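Local coordinates for arginine decarboxylase (PDB 3NZP), which probably decarboxylates arginine to agmatine, an early step of spermidine biosynthesis, with pyridoxal 5'-phosphate as cofactor, at residues 121-126 with 149-154; 103-108 with 126-131. One frame throughout, in Å; residues are numbered along the deposited sequence.

Interaction 1 (121-126 with 149-154)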
loop_
_atom_site.group_PDB
_atom_site.type_symbol
_atom_site.label_atom_id
_atom_site.label_comp_id
_atom_site.label_asym_id
_atom_site.label_seq_id
_atom_site.Cartn_x
_atom_site.Cartn_y
_atom_site.Cartn_z
ATOM N N ALA B 121 21.912 -13.790 -11.102
ATOM C CA ALA B 121 22.516 -14.724 -10.174
ATOM C C ALA B 121 21.755 -16.038 -10.077
ATOM O O ALA B 121 22.370 -17.101 -10.149
ATOM C CB ALA B 121 22.644 -14.078 -8.800
ATOM N N TYR B 122 20.430 -15.970 -9.931
ATOM C CA TYR B 122 19.616 -17.182 -9.794
ATOM C C TYR B 122 19.025 -17.806 -11.063
ATOM O O TYR B 122 18.722 -19.006 -11.080
ATOM C CB TYR B 122 18.499 -16.958 -8.769
ATOM C CG TYR B 122 19.014 -16.867 -7.360
ATOM C CD1 TYR B 122 19.585 -15.692 -6.882
ATOM C CD2 TYR B 122 19.013 -17.982 -6.528
ATOM C CE1 TYR B 122 20.153 -15.629 -5.606
ATOM C CE2 TYR B 122 19.577 -17.939 -5.253
ATOM C CZ TYR B 122 20.149 -16.763 -4.798
ATOM O OH TYR B 122 20.738 -16.728 -3.548
ATOM N N ASN B 123 18.857 -17.010 -12.116
ATOM C CA ASN B 123 18.315 -17.532 -13.367
ATOM C C ASN B 123 19.229 -18.626 -13.891
ATOM O O ASN B 123 20.441 -18.431 -13.962
ATOM C CB ASN B 123 18.215 -16.436 -14.433
ATOM C CG ASN B 123 17.660 -16.960 -15.748
ATOM O OD1 ASN B 123 16.516 -17.421 -15.805
ATOM N ND2 ASN B 123 18.466 -16.908 -16.802
ATOM N N ASN B 124 18.646 -19.766 -14.259
ATOM C CA ASN B 124 19.412 -20.900 -14.783
ATOM C C ASN B 124 20.084 -20.506 -16.100
ATOM O O ASN B 124 19.456 -19.903 -16.971
ATOM C CB ASN B 124 18.502 -22.111 -15.048
ATOM C CG ASN B 124 17.601 -22.472 -13.868
ATOM O OD1 ASN B 124 18.061 -22.897 -12.812
ATOM N ND2 ASN B 124 16.291 -22.324 -14.071
ATOM N N GLU B 125 21.360 -20.844 -16.248
ATOM C CA GLU B 125 22.075 -20.524 -17.477
ATOM C C GLU B 125 21.358 -21.172 -18.659
ATOM O O GLU B 125 21.066 -22.367 -18.641
ATOM C CB GLU B 125 23.522 -21.033 -17.405
ATOM C CG GLU B 125 24.459 -20.192 -16.534
ATOM C CD GLU B 125 25.342 -19.262 -17.350
ATOM O OE1 GLU B 125 26.145 -18.515 -16.753
ATOM O OE2 GLU B 125 25.233 -19.284 -18.594
ATOM N N GLY B 126 21.059 -20.379 -19.676
ATOM C CA GLY B 126 20.380 -20.932 -20.825
ATOM C C GLY B 126 18.942 -20.463 -20.906
ATOM O O GLY B 126 18.395 -20.283 -22.005
HETATM N N MSE B 149 28.477 -12.881 -19.800
HETATM C CA MSE B 149 28.512 -13.865 -18.735
HETATM C C MSE B 149 27.993 -15.208 -19.230
HETATM O O MSE B 149 28.143 -16.222 -18.556
HETATM C CB MSE B 149 27.628 -13.357 -17.618
HETATM C CG MSE B 149 27.741 -14.079 -16.317
HETATM SE SE MSE B 149 26.707 -13.043 -15.053
HETATM C CE MSE B 149 27.835 -11.403 -15.051
ATOM N N GLY B 150 27.368 -15.187 -20.406
ATOM C CA GLY B 150 26.815 -16.388 -21.002
ATOM C C GLY B 150 25.301 -16.547 -20.865
ATOM O O GLY B 150 24.749 -17.607 -21.175
ATOM N N HIS B 151 24.621 -15.499 -20.418
ATOM C CA HIS B 151 23.175 -15.547 -20.229
ATOM C C HIS B 151 22.368 -15.245 -21.473
ATOM O O HIS B 151 22.824 -14.554 -22.376
ATOM C CB HIS B 151 22.752 -14.568 -19.133
ATOM C CG HIS B 151 22.567 -15.203 -17.797
ATOM N ND1 HIS B 151 23.013 -14.622 -16.630
ATOM C CD2 HIS B 151 21.980 -16.370 -17.440
ATOM C CE1 HIS B 151 22.710 -15.407 -15.609
ATOM N NE2 HIS B 151 22.083 -16.473 -16.075
ATOM N N ASN B 152 21.151 -15.759 -21.511
ATOM C CA ASN B 152 20.289 -15.510 -22.644
ATOM C C ASN B 152 19.434 -14.291 -22.307
ATOM O O ASN B 152 18.239 -14.418 -22.042
ATOM C CB ASN B 152 19.415 -16.723 -22.869
ATOM C CG ASN B 152 18.480 -16.545 -24.019
ATOM O OD1 ASN B 152 17.699 -17.442 -24.329
ATOM N ND2 ASN B 152 18.543 -15.387 -24.670
ATOM N N ILE B 153 20.042 -13.106 -22.321
ATOM C CA ILE B 153 19.315 -11.891 -21.966
ATOM C C ILE B 153 18.802 -11.096 -23.161
ATOM O O ILE B 153 19.435 -11.056 -24.215
ATOM C CB ILE B 153 20.189 -10.982 -21.058
ATOM C CG1 ILE B 153 19.375 -9.787 -20.570
ATOM C CG2 ILE B 153 21.418 -10.516 -21.804
ATOM C CD1 ILE B 153 20.096 -8.926 -19.549
ATOM N N THR B 154 17.633 -10.482 -22.985
ATOM C CA THR B 154 16.995 -9.666 -24.019
ATOM C C THR B 154 16.606 -8.329 -23.409
ATOM O O THR B 154 15.853 -8.284 -22.435
ATOM C CB THR B 154 15.685 -10.332 -24.559
ATOM O OG1 THR B 154 15.996 -11.568 -25.220
ATOM C CG2 THR B 154 14.971 -9.405 -25.540
#
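E125 CA comes within 5.8 Å of H151 CA where two loops of the TIM barrel pass each other, with end-to-end directions 77° apart. One loop leads out of helix 113-122; the other leads from helix 137-148 into strand 152-157. A Schellman motif ends helix 137-148, and G150 supplies its positive phi.

H151 carries the link. Its NE2 donates a weak hydrogen bond to N123 O at 3.3 Å. That oxygen lies at the ring edge, near the ring plane, and also takes a weak hydrogen bond from R577 of the second subunit.

The N123 side chain runs past the H151 ring in the opposite direction. The amide and ring planes are 44° apart. With CG anti to the backbone N (chi1 180°), the N123 amide is carried toward H151, and ND2 sits 3.6 Å from H151 CD2. The hydrogen bond of ND2 goes to A127 O instead.

E125 bends at chi2 and brings its carboxylate up to the M149-G150 backbone. E125 OE1 makes a long, weak ion pair with R577 of the second subunit. N152 CB faces G126 O at 3.8 Å.

Interaction 2 (103-108 with 126-131)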
loop_
_atom_site.group_PDB
_atom_site.type_symbol
_atom_site.label_atom_id
_atom_site.label_comp_id
_atom_site.label_asym_id
_atom_site.label_seq_id
_atom_site.Cartn_x
_atom_site.Cartn_y
_atom_site.Cartn_z
ATOM N N ASP B 103 13.637 -27.560 -15.516
ATOM C CA ASP B 103 13.297 -28.566 -16.511
ATOM C C ASP B 103 12.414 -28.004 -17.612
ATOM O O ASP B 103 12.290 -28.606 -18.675
ATOM C CB ASP B 103 12.587 -29.737 -15.830
ATOM C CG ASP B 103 13.542 -30.640 -15.071
ATOM O OD1 ASP B 103 13.092 -31.288 -14.095
ATOM O OD2 ASP B 103 14.733 -30.709 -15.459
ATOM N N TYR B 104 11.816 -26.846 -17.364
ATOM C CA TYR B 104 10.927 -26.228 -18.341
ATOM C C TYR B 104 11.565 -25.029 -19.029
ATOM O O TYR B 104 10.949 -24.382 -19.889
ATOM C CB TYR B 104 9.642 -25.802 -17.646
ATOM C CG TYR B 104 8.915 -26.945 -16.995
ATOM C CD1 TYR B 104 7.918 -27.641 -17.676
ATOM C CD2 TYR B 104 9.228 -27.343 -15.699
ATOM C CE1 TYR B 104 7.244 -28.704 -17.081
ATOM C CE2 TYR B 104 8.561 -28.407 -15.096
ATOM C CZ TYR B 104 7.567 -29.080 -15.789
ATOM O OH TYR B 104 6.874 -30.086 -15.167
ATOM N N ASN B 105 12.807 -24.746 -18.650
ATOM C CA ASN B 105 13.543 -23.623 -19.210
ATOM C C ASN B 105 12.815 -22.317 -18.893
ATOM O O ASN B 105 12.809 -21.372 -19.693
ATOM C CB ASN B 105 13.689 -23.777 -20.712
ATOM C CG ASN B 105 14.752 -22.871 -21.271
ATOM O OD1 ASN B 105 14.577 -22.263 -22.329
ATOM N ND2 ASN B 105 15.872 -22.774 -20.564
ATOM N N TYR B 106 12.201 -22.284 -17.712
ATOM C CA TYR B 106 11.454 -21.129 -17.233
ATOM C C TYR B 106 12.432 -19.979 -16.997
ATOM O O TYR B 106 13.437 -20.138 -16.308
ATOM C CB TYR B 106 10.735 -21.507 -15.934
ATOM C CG TYR B 106 9.438 -20.774 -15.684
ATOM C CD1 TYR B 106 9.421 -19.399 -15.484
ATOM C CD2 TYR B 106 8.228 -21.457 -15.642
ATOM C CE1 TYR B 106 8.235 -18.716 -15.248
ATOM C CE2 TYR B 106 7.030 -20.785 -15.404
ATOM C CZ TYR B 106 7.038 -19.412 -15.208
ATOM O OH TYR B 106 5.857 -18.730 -14.964
ATOM N N GLY B 107 12.135 -18.820 -17.572
ATOM C CA GLY B 107 13.019 -17.677 -17.430
ATOM C C GLY B 107 12.628 -16.690 -16.349
ATOM O O GLY B 107 11.718 -16.944 -15.562
ATOM N N LEU B 108 13.329 -15.558 -16.311
ATOM C CA LEU B 108 13.075 -14.517 -15.324
ATOM C C LEU B 108 12.993 -13.159 -15.994
ATOM O O LEU B 108 13.695 -12.883 -16.970
ATOM C CB LEU B 108 14.184 -14.486 -14.264
ATOM C CG LEU B 108 14.229 -15.611 -13.224
ATOM C CD1 LEU B 108 15.444 -15.465 -12.331
ATOM C CD2 LEU B 108 12.973 -15.563 -12.395
ATOM N N GLY B 126 21.059 -20.379 -19.676
ATOM C CA GLY B 126 20.380 -20.932 -20.825
ATOM C C GLY B 126 18.942 -20.463 -20.906
ATOM O O GLY B 126 18.395 -20.283 -22.005
ATOM N N ALA B 127 18.323 -20.260 -19.744
ATOM C CA ALA B 127 16.946 -19.783 -19.694
ATOM C C ALA B 127 16.971 -18.313 -20.064
ATOM O O ALA B 127 17.971 -17.619 -19.826
ATOM C CB ALA B 127 16.371 -19.966 -18.314
ATOM N N PRO B 128 15.882 -17.812 -20.661
ATOM C CA PRO B 128 15.811 -16.409 -21.063
ATOM C C PRO B 128 15.601 -15.440 -19.896
ATOM O O PRO B 128 14.977 -15.771 -18.877
ATOM C CB PRO B 128 14.655 -16.400 -22.053
ATOM C CG PRO B 128 13.723 -17.392 -21.455
ATOM C CD PRO B 128 14.633 -18.517 -20.987
ATOM N N ILE B 129 16.149 -14.244 -20.050
ATOM C CA ILE B 129 16.002 -13.211 -19.057
ATOM C C ILE B 129 15.562 -11.993 -19.836
ATOM O O ILE B 129 16.305 -11.493 -20.683
ATOM C CB ILE B 129 17.338 -12.923 -18.338
ATOM C CG1 ILE B 129 17.700 -14.097 -17.437
ATOM C CG2 ILE B 129 17.230 -11.667 -17.485
ATOM C CD1 ILE B 129 18.999 -13.901 -16.708
ATOM N N THR B 130 14.336 -11.544 -19.602
ATOM C CA THR B 130 13.857 -10.356 -20.298
ATOM C C THR B 130 14.022 -9.192 -19.335
ATOM O O THR B 130 14.002 -9.377 -18.113
ATOM C CB THR B 130 12.367 -10.470 -20.727
ATOM O OG1 THR B 130 11.578 -10.950 -19.632
ATOM C CG2 THR B 130 12.213 -11.408 -21.917
ATOM N N VAL B 131 14.203 -7.998 -19.884
ATOM C CA VAL B 131 14.383 -6.804 -19.070
ATOM C C VAL B 131 13.495 -5.648 -19.552
ATOM O O VAL B 131 13.705 -5.094 -20.632
ATOM C CB VAL B 131 15.863 -6.321 -19.096
ATOM C CG1 VAL B 131 16.047 -5.192 -18.105
ATOM C CG2 VAL B 131 16.804 -7.464 -18.769
#
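L108 and I129 pair in parallel, CA to CA 4.9 Å, as neighbouring strands of the TIM barrel. Strand 107-110, helix 113-122 and strand 128-131 form one beta-alpha-beta unit. The contact holds the start of the two strands together.

Two backbone hydrogen bonds join them. L108 N donates to P128 O, and T130 N donates to L108 O at 3.0 Å. Both flank I129, whose CA also makes a CA-H...O contact to L108 O. The L108 carbonyl thus receives an N-H and a C-H from the same strand. The L108 and I129 side chains lie on the same face of the sheet.

N105 reaches across ahead of the strands. From CB, CG is anti to the backbone N (chi1 -164°) and comes 4.1 Å from A127 CA. The amide then splits. OD1 lies 4.0 Å from P128 CD. ND2 lies over the A127 backbone, 3.3 Å from A127 CA, and also meets A127 CB. These are packing contacts; no hydrogen bond across the two segments comes from this amide. The backbone oxygen of N105 also touches P128 CD, and it accepts a hydrogen bond from N80 ND2.

A127 CB touches Y106 O at 3.6 Å. The Y106 side chain points away from 126-131 and packs on helix 52-72 and strand 79-84, near G322, a residue that binds pyridoxal 5'-phosphate. T130 OG1 is hydrogen-bonded to E320 OE2, and E320 lies in the cofactor pocket. P128 CG packs 4.1 Å from G107 CA.

Overall arrangement
Interactions 1 and 2 are centred about 7 Å apart and share G126. Strand 128-131 lies between strands 107-110 and 152-157 in the barrel. It pairs with the first in interaction 2. On its other side, I129 N is probably hydrogen-bonded to N152 O at 2.9 Å, and I129 O to T154 N at 2.8 Å. The N123 side chain of interaction 1 also packs on I129 of interaction 2. Interaction 1 is away from the annotated sites, beside the second subunit. Interaction 2 reaches nearer the cofactor: the T130 side chain is about 7 Å from the bound pyridoxal-5'-phosphate.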